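Local coordinates for protein GH5 (Bacteroidetes bacterium AC2a, PDB 4YHE) that probably hydrolyses beta-1,4-glucosidic bonds of cellulose, as a family 5 glycoside hydrolase endoglucanase with a TIM-barrel fold, at residues A[247-252]-A[311-316]; A[274-279]-A[291-296]. All blocks are in the same frame, centred on the assembly; numbering follows the deposited sequence.

Both contacts belong to the same sector of the (beta/alpha)8 barrel, where the sixth and seventh strands and the helices after them pack together. Contact 2 ties helix 270-285 to strand 291-296, and contact 1, nearer the periphery, ties the short helix 246-249 to helix 304-323. They lie about 14 Å apart, centre to centre, and along the chain contact 2 is nested inside the loop that contact 1 closes. The two meet directly where Tyr316 CE2 lies 3.8 Å from Val274 CG2 and Phe314 CD1 lies 4.2 Å from Phe296 CE2. Glu295, within segment 291-296, occupies the place where family 5 enzymes usually carry their catalytic nucleophile.

Contact 1 of 2, residues A[247-252]-A[311-316]; sequences DYAGSA and LYYFRY
Tyr248 and Tyr313 each extend CG opposite their own backbone N (chi1 174° in Tyr313), torsions that carry the two rings toward each other between helix 246-249 and helix 304-323. In this TIM barrel, helix 246-249 lies in the connection that follows the sixth strand, while helix 304-323 is the long helix after the seventh, and the contact joins the one to the other. The rings form a T-shaped (edge-to-face) pair with centroids 5.5 Å apart and planes at 63°. The phenol of Tyr248 supplies the edge: its CE2 stands 4.0 Å above the plane of the Tyr313 ring, offset toward the rim beside CG and CD1. The side chains run antiparallel and partly overlap, with the Tyr313 hydroxyl at the Ala249 end. Tyrosine suits position 313 because its ring packs in a buried setting while the Tyr313 OH donates a hydrogen bond to the backbone at Asp244 O. Trp257 extends the aromatic cluster, meeting both tyrosine rings, and Arg301 makes a cation-pi contact with Tyr248. Within the first segment, Ser251 OG donates a 2.7 Å hydrogen bond to Asp247 OD1 on the anti side, 21° out of the carboxylate plane, linking the helix to the turn after it. The small Ala249 lets the phenol end approach closely: its CB lies 3.8 Å from Tyr313 OH.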
loop_
_atom_site.group_PDB
_atom_site.type_symbol
_atom_site.label_atom_id
_atom_site.label_comp_id
_atom_site.label_asym_id
_atom_site.label_seq_id
_atom_site.Cartn_x
_atom_site.Cartn_y
_atom_site.Cartn_z
ATOM N N ASP A 247 1.299 -2.048 -18.111
ATOM C CA ASP A 247 0.672 -1.521 -19.330
ATOM C C ASP A 247 -0.788 -2.037 -19.582
ATOM O O ASP A 247 -1.476 -1.592 -20.513
ATOM C CB ASP A 247 1.583 -1.710 -20.517
ATOM C CG ASP A 247 2.733 -0.689 -20.530
ATOM O OD1 ASP A 247 2.573 0.408 -19.961
ATOM O OD2 ASP A 247 3.788 -1.046 -21.097
ATOM N N TYR A 248 -1.225 -2.942 -18.725
ATOM C CA TYR A 248 -2.653 -3.247 -18.575
ATOM C C TYR A 248 -3.305 -2.458 -17.439
ATOM O O TYR A 248 -4.261 -1.696 -17.663
ATOM C CB TYR A 248 -2.889 -4.743 -18.362
ATOM C CG TYR A 248 -4.339 -4.973 -18.028
ATOM C CD1 TYR A 248 -5.327 -4.767 -18.983
ATOM C CD2 TYR A 248 -4.719 -5.265 -16.733
ATOM C CE1 TYR A 248 -6.677 -4.896 -18.654
ATOM C CE2 TYR A 248 -6.058 -5.406 -16.384
ATOM C CZ TYR A 248 -7.042 -5.194 -17.336
ATOM O OH TYR A 248 -8.396 -5.331 -16.989
ATOM N N ALA A 249 -2.809 -2.653 -16.213
ATOM C CA ALA A 249 -3.468 -2.133 -15.016
ATOM C C ALA A 249 -3.320 -0.641 -14.768
ATOM O O ALA A 249 -4.250 -0.004 -14.249
ATOM C CB ALA A 249 -2.997 -2.885 -13.784
ATOM N N GLY A 250 -2.161 -0.083 -15.131
ATOM C CA GLY A 250 -1.825 1.267 -14.792
ATOM C C GLY A 250 -1.906 2.257 -15.935
ATOM O O GLY A 250 -2.664 3.226 -15.861
ATOM N N SER A 251 -1.153 2.012 -17.006
ATOM C CA SER A 251 -1.181 2.935 -18.163
ATOM C C SER A 251 -2.356 2.664 -19.068
ATOM O O SER A 251 -2.746 3.538 -19.816
ATOM C CB SER A 251 0.109 2.887 -18.970
ATOM O OG SER A 251 0.233 1.636 -19.606
ATOM N N ALA A 252 -2.912 1.448 -19.021
ATOM C CA ALA A 252 -4.009 1.040 -19.905
ATOM C C ALA A 252 -3.701 1.197 -21.393
ATOM O O ALA A 252 -4.580 1.551 -22.175
ATOM C CB ALA A 252 -5.278 1.820 -19.573
ATOM N N LEU A 311 -12.769 -6.680 -14.013
ATOM C CA LEU A 311 -13.427 -7.432 -12.952
ATOM C C LEU A 311 -12.852 -8.836 -12.847
ATOM O O LEU A 311 -12.616 -9.303 -11.745
ATOM C CB LEU A 311 -14.951 -7.480 -13.149
ATOM C CG LEU A 311 -15.692 -6.160 -13.228
ATOM C CD1 LEU A 311 -17.214 -6.364 -13.251
ATOM C CD2 LEU A 311 -15.350 -5.285 -12.035
ATOM N N TYR A 312 -12.608 -9.471 -13.997
ATOM C CA TYR A 312 -11.919 -10.765 -14.076
ATOM C C TYR A 312 -10.554 -10.689 -13.425
ATOM O O TYR A 312 -10.201 -11.514 -12.625
ATOM C CB TYR A 312 -11.786 -11.249 -15.534
ATOM C CG TYR A 312 -10.919 -12.462 -15.683
ATOM C CD1 TYR A 312 -11.358 -13.714 -15.221
ATOM C CD2 TYR A 312 -9.660 -12.389 -16.279
ATOM C CE1 TYR A 312 -10.565 -14.829 -15.326
ATOM C CE2 TYR A 312 -8.872 -13.518 -16.417
ATOM C CZ TYR A 312 -9.332 -14.740 -15.932
ATOM O OH TYR A 312 -8.590 -15.870 -16.032
ATOM N N TYR A 313 -9.782 -9.664 -13.762
ATOM C CA TYR A 313 -8.498 -9.460 -13.101
ATOM C C TYR A 313 -8.608 -9.421 -11.578
ATOM O O TYR A 313 -7.874 -10.122 -10.897
ATOM C CB TYR A 313 -7.887 -8.199 -13.688
ATOM C CG TYR A 313 -6.619 -7.682 -13.079
ATOM C CD1 TYR A 313 -5.371 -8.179 -13.474
ATOM C CD2 TYR A 313 -6.643 -6.629 -12.194
ATOM C CE1 TYR A 313 -4.191 -7.634 -12.982
ATOM C CE2 TYR A 313 -5.469 -6.083 -11.694
ATOM C CZ TYR A 313 -4.249 -6.590 -12.081
ATOM O OH TYR A 313 -3.100 -6.037 -11.591
ATOM N N PHE A 314 -9.566 -8.659 -11.033
ATOM C CA PHE A 314 -9.749 -8.577 -9.626
ATOM C C PHE A 314 -10.157 -9.948 -9.044
ATOM O O PHE A 314 -9.613 -10.385 -8.062
ATOM C CB PHE A 314 -10.809 -7.513 -9.269
ATOM C CG PHE A 314 -10.387 -6.056 -9.543
ATOM C CD1 PHE A 314 -9.076 -5.651 -9.490
ATOM C CD2 PHE A 314 -11.342 -5.114 -9.830
ATOM C CE1 PHE A 314 -8.723 -4.326 -9.731
ATOM C CE2 PHE A 314 -11.017 -3.793 -10.039
ATOM C CZ PHE A 314 -9.699 -3.396 -9.991
ATOM N N ARG A 315 -11.131 -10.615 -9.647
ATOM C CA ARG A 315 -11.527 -11.896 -9.101
ATOM C C ARG A 315 -10.357 -12.848 -9.039
ATOM O O ARG A 315 -10.094 -13.460 -8.015
ATOM C CB ARG A 315 -12.633 -12.522 -9.925
ATOM C CG ARG A 315 -13.949 -11.811 -9.844
ATOM C CD ARG A 315 -15.072 -12.751 -10.322
ATOM N NE ARG A 315 -14.908 -13.160 -11.731
ATOM C CZ ARG A 315 -15.186 -12.396 -12.784
ATOM N NH1 ARG A 315 -15.657 -11.162 -12.621
ATOM N NH2 ARG A 315 -15.000 -12.873 -14.011
ATOM N N TYR A 316 -9.637 -12.954 -10.136
ATOM C CA TYR A 316 -8.531 -13.915 -10.220
ATOM C C TYR A 316 -7.404 -13.596 -9.223
ATOM O O TYR A 316 -7.001 -14.451 -8.434
ATOM C CB TYR A 316 -7.995 -13.961 -11.643
ATOM C CG TYR A 316 -7.086 -15.134 -11.911
ATOM C CD1 TYR A 316 -7.613 -16.364 -12.335
ATOM C CD2 TYR A 316 -5.709 -15.045 -11.727
ATOM C CE1 TYR A 316 -6.800 -17.457 -12.518
ATOM C CE2 TYR A 316 -4.877 -16.146 -11.942
ATOM C CZ TYR A 316 -5.436 -17.347 -12.358
ATOM O OH TYR A 316 -4.648 -18.444 -12.605
#

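Contact 2 of 2, residues A[274-279]-A[291-296]; sequences VGMLNR and VYFGEF
Met276 is the first residue of segment 274-279, part of helix 270-285, to reach Phe293. Its chain leaves with CG opposite the backbone N and then bends at chi2 and chi3, which turns the sulfur inward from a CB that does not itself point at the strand. SD arrives at the ring edge, 3.8 Å from Phe293 CZ; the line from SD to the ring centroid, 5.2 Å long, is 86° off the ring normal, a Met-aromatic contact made close to the ring plane. The methyl CE follows at 4.0 Å from the same CZ, and the flexible thioether suits a place where a side chain must bend to bring its sulfur to a ring edge. Next in sequence, Leu277 crosses the phenylalanine at a slant and puts CD2, beside the sulfur, 3.5 Å from Phe293 CE1. Further along, Arg279 NE forms a salt bridge with Asp219 OD1. Phe293 points outward from the barrel wall, flanked by Val240 and Ala328 of the two neighbouring strands, and is long enough to reach the helix. Such apolar packing between strand and surrounding helix is characteristic of the beta-alpha-beta units that build a TIM barrel.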
loop_
_atom_site.group_PDB
_atom_site.type_symbol
_atom_site.label_atom_id
_atom_site.label_comp_id
_atom_site.label_asym_id
_atom_site.label_seq_id
_atom_site.Cartn_x
_atom_site.Cartn_y
_atom_site.Cartn_z
ATOM N N VAL A 274 0.498 -15.043 -10.612
ATOM C CA VAL A 274 0.610 -16.093 -9.619
ATOM C C VAL A 274 2.038 -16.408 -9.226
ATOM O O VAL A 274 2.326 -16.640 -8.031
ATOM C CB VAL A 274 -0.168 -17.367 -10.063
ATOM C CG1 VAL A 274 0.093 -18.495 -9.105
ATOM C CG2 VAL A 274 -1.666 -17.054 -10.150
ATOM N N GLY A 275 2.955 -16.346 -10.197
ATOM C CA GLY A 275 4.360 -16.596 -9.917
ATOM C C GLY A 275 4.866 -15.598 -8.879
ATOM O O GLY A 275 5.565 -15.952 -7.930
ATOM N N MET A 276 4.498 -14.328 -9.066
ATOM C CA MET A 276 4.928 -13.277 -8.179
ATOM C C MET A 276 4.388 -13.540 -6.790
ATOM O O MET A 276 5.095 -13.431 -5.794
ATOM C CB MET A 276 4.465 -11.928 -8.707
ATOM C CG MET A 276 4.824 -10.781 -7.789
ATOM S SD MET A 276 3.471 -10.458 -6.636
ATOM C CE MET A 276 2.383 -9.616 -7.806
ATOM N N LEU A 277 3.132 -13.944 -6.723
ATOM C CA LEU A 277 2.534 -14.241 -5.434
ATOM C C LEU A 277 3.210 -15.426 -4.785
ATOM O O LEU A 277 3.383 -15.440 -3.580
ATOM C CB LEU A 277 1.026 -14.489 -5.587
ATOM C CG LEU A 277 0.158 -13.305 -6.057
ATOM C CD1 LEU A 277 -1.261 -13.770 -6.332
ATOM C CD2 LEU A 277 0.175 -12.165 -5.043
ATOM N N ASN A 278 3.559 -16.440 -5.586
ATOM C CA ASN A 278 4.255 -17.613 -5.069
ATOM C C ASN A 278 5.575 -17.277 -4.415
ATOM O O ASN A 278 5.920 -17.839 -3.370
ATOM C CB ASN A 278 4.461 -18.646 -6.174
ATOM C CG ASN A 278 3.198 -19.445 -6.465
ATOM O OD1 ASN A 278 2.329 -19.558 -5.608
ATOM N ND2 ASN A 278 3.060 -19.940 -7.698
ATOM N N ARG A 279 6.304 -16.332 -4.994
ATOM C CA ARG A 279 7.561 -15.912 -4.387
ATOM C C ARG A 279 7.377 -15.285 -3.002
ATOM O O ARG A 279 8.129 -15.556 -2.093
ATOM C CB ARG A 279 8.341 -15.033 -5.372
ATOM C CG ARG A 279 8.775 -15.879 -6.569
ATOM C CD ARG A 279 9.759 -15.191 -7.491
ATOM N NE ARG A 279 9.154 -14.135 -8.274
ATOM C CZ ARG A 279 8.455 -14.293 -9.400
ATOM N NH1 ARG A 279 8.202 -15.483 -9.906
ATOM N NH2 ARG A 279 7.997 -13.214 -10.024
ATOM N N VAL A 291 2.293 -10.978 4.791
ATOM C CA VAL A 291 2.497 -10.103 3.642
ATOM C C VAL A 291 1.162 -9.458 3.307
ATOM O O VAL A 291 0.142 -10.102 3.318
ATOM C CB VAL A 291 2.943 -10.880 2.379
ATOM C CG1 VAL A 291 3.182 -9.933 1.214
ATOM C CG2 VAL A 291 4.170 -11.706 2.666
ATOM N N TYR A 292 1.189 -8.167 2.994
ATOM C CA TYR A 292 0.010 -7.479 2.527
ATOM C C TYR A 292 0.411 -6.583 1.375
ATOM O O TYR A 292 1.522 -6.043 1.347
ATOM C CB TYR A 292 -0.700 -6.689 3.629
ATOM C CG TYR A 292 0.044 -5.448 4.113
ATOM C CD1 TYR A 292 1.052 -5.547 5.067
ATOM C CD2 TYR A 292 -0.275 -4.183 3.621
ATOM C CE1 TYR A 292 1.729 -4.419 5.520
ATOM C CE2 TYR A 292 0.405 -3.044 4.061
ATOM C CZ TYR A 292 1.391 -3.161 5.015
ATOM O OH TYR A 292 2.041 -2.077 5.471
ATOM N N PHE A 293 -0.506 -6.473 0.436
ATOM C CA PHE A 293 -0.449 -5.471 -0.603
ATOM C C PHE A 293 -0.996 -4.158 -0.031
ATOM O O PHE A 293 -2.199 -3.976 0.095
ATOM C CB PHE A 293 -1.146 -5.935 -1.892
ATOM C CG PHE A 293 -0.343 -6.947 -2.669
ATOM C CD1 PHE A 293 -0.473 -8.303 -2.399
ATOM C CD2 PHE A 293 0.580 -6.541 -3.640
ATOM C CE1 PHE A 293 0.285 -9.238 -3.091
ATOM C CE2 PHE A 293 1.380 -7.463 -4.307
ATOM C CZ PHE A 293 1.233 -8.830 -4.029
ATOM N N GLY A 294 -0.078 -3.236 0.289
ATOM C CA GLY A 294 -0.441 -1.880 0.669
ATOM C C GLY A 294 -1.244 -1.170 -0.404
ATOM O O GLY A 294 -2.086 -0.335 -0.099
ATOM N N GLU A 295 -0.939 -1.491 -1.657
ATOM C CA GLU A 295 -1.648 -1.003 -2.826
ATOM C C GLU A 295 -1.728 -2.044 -3.887
ATOM O O GLU A 295 -0.725 -2.715 -4.178
ATOM C CB GLU A 295 -0.921 0.198 -3.446
ATOM C CG GLU A 295 -0.794 1.368 -2.528
ATOM C CD GLU A 295 0.026 2.529 -3.114
ATOM O OE1 GLU A 295 0.158 2.615 -4.344
ATOM O OE2 GLU A 295 0.505 3.333 -2.308
ATOM N N PHE A 296 -2.919 -2.217 -4.465
ATOM C CA PHE A 296 -3.056 -2.902 -5.743
ATOM C C PHE A 296 -4.181 -2.275 -6.505
ATOM O O PHE A 296 -5.018 -1.575 -5.949
ATOM C CB PHE A 296 -3.268 -4.438 -5.598
ATOM C CG PHE A 296 -4.696 -4.814 -5.263
ATOM C CD1 PHE A 296 -5.178 -4.618 -3.978
ATOM C CD2 PHE A 296 -5.553 -5.294 -6.237
ATOM C CE1 PHE A 296 -6.499 -4.944 -3.644
ATOM C CE2 PHE A 296 -6.886 -5.634 -5.923
ATOM C CZ PHE A 296 -7.356 -5.447 -4.618
#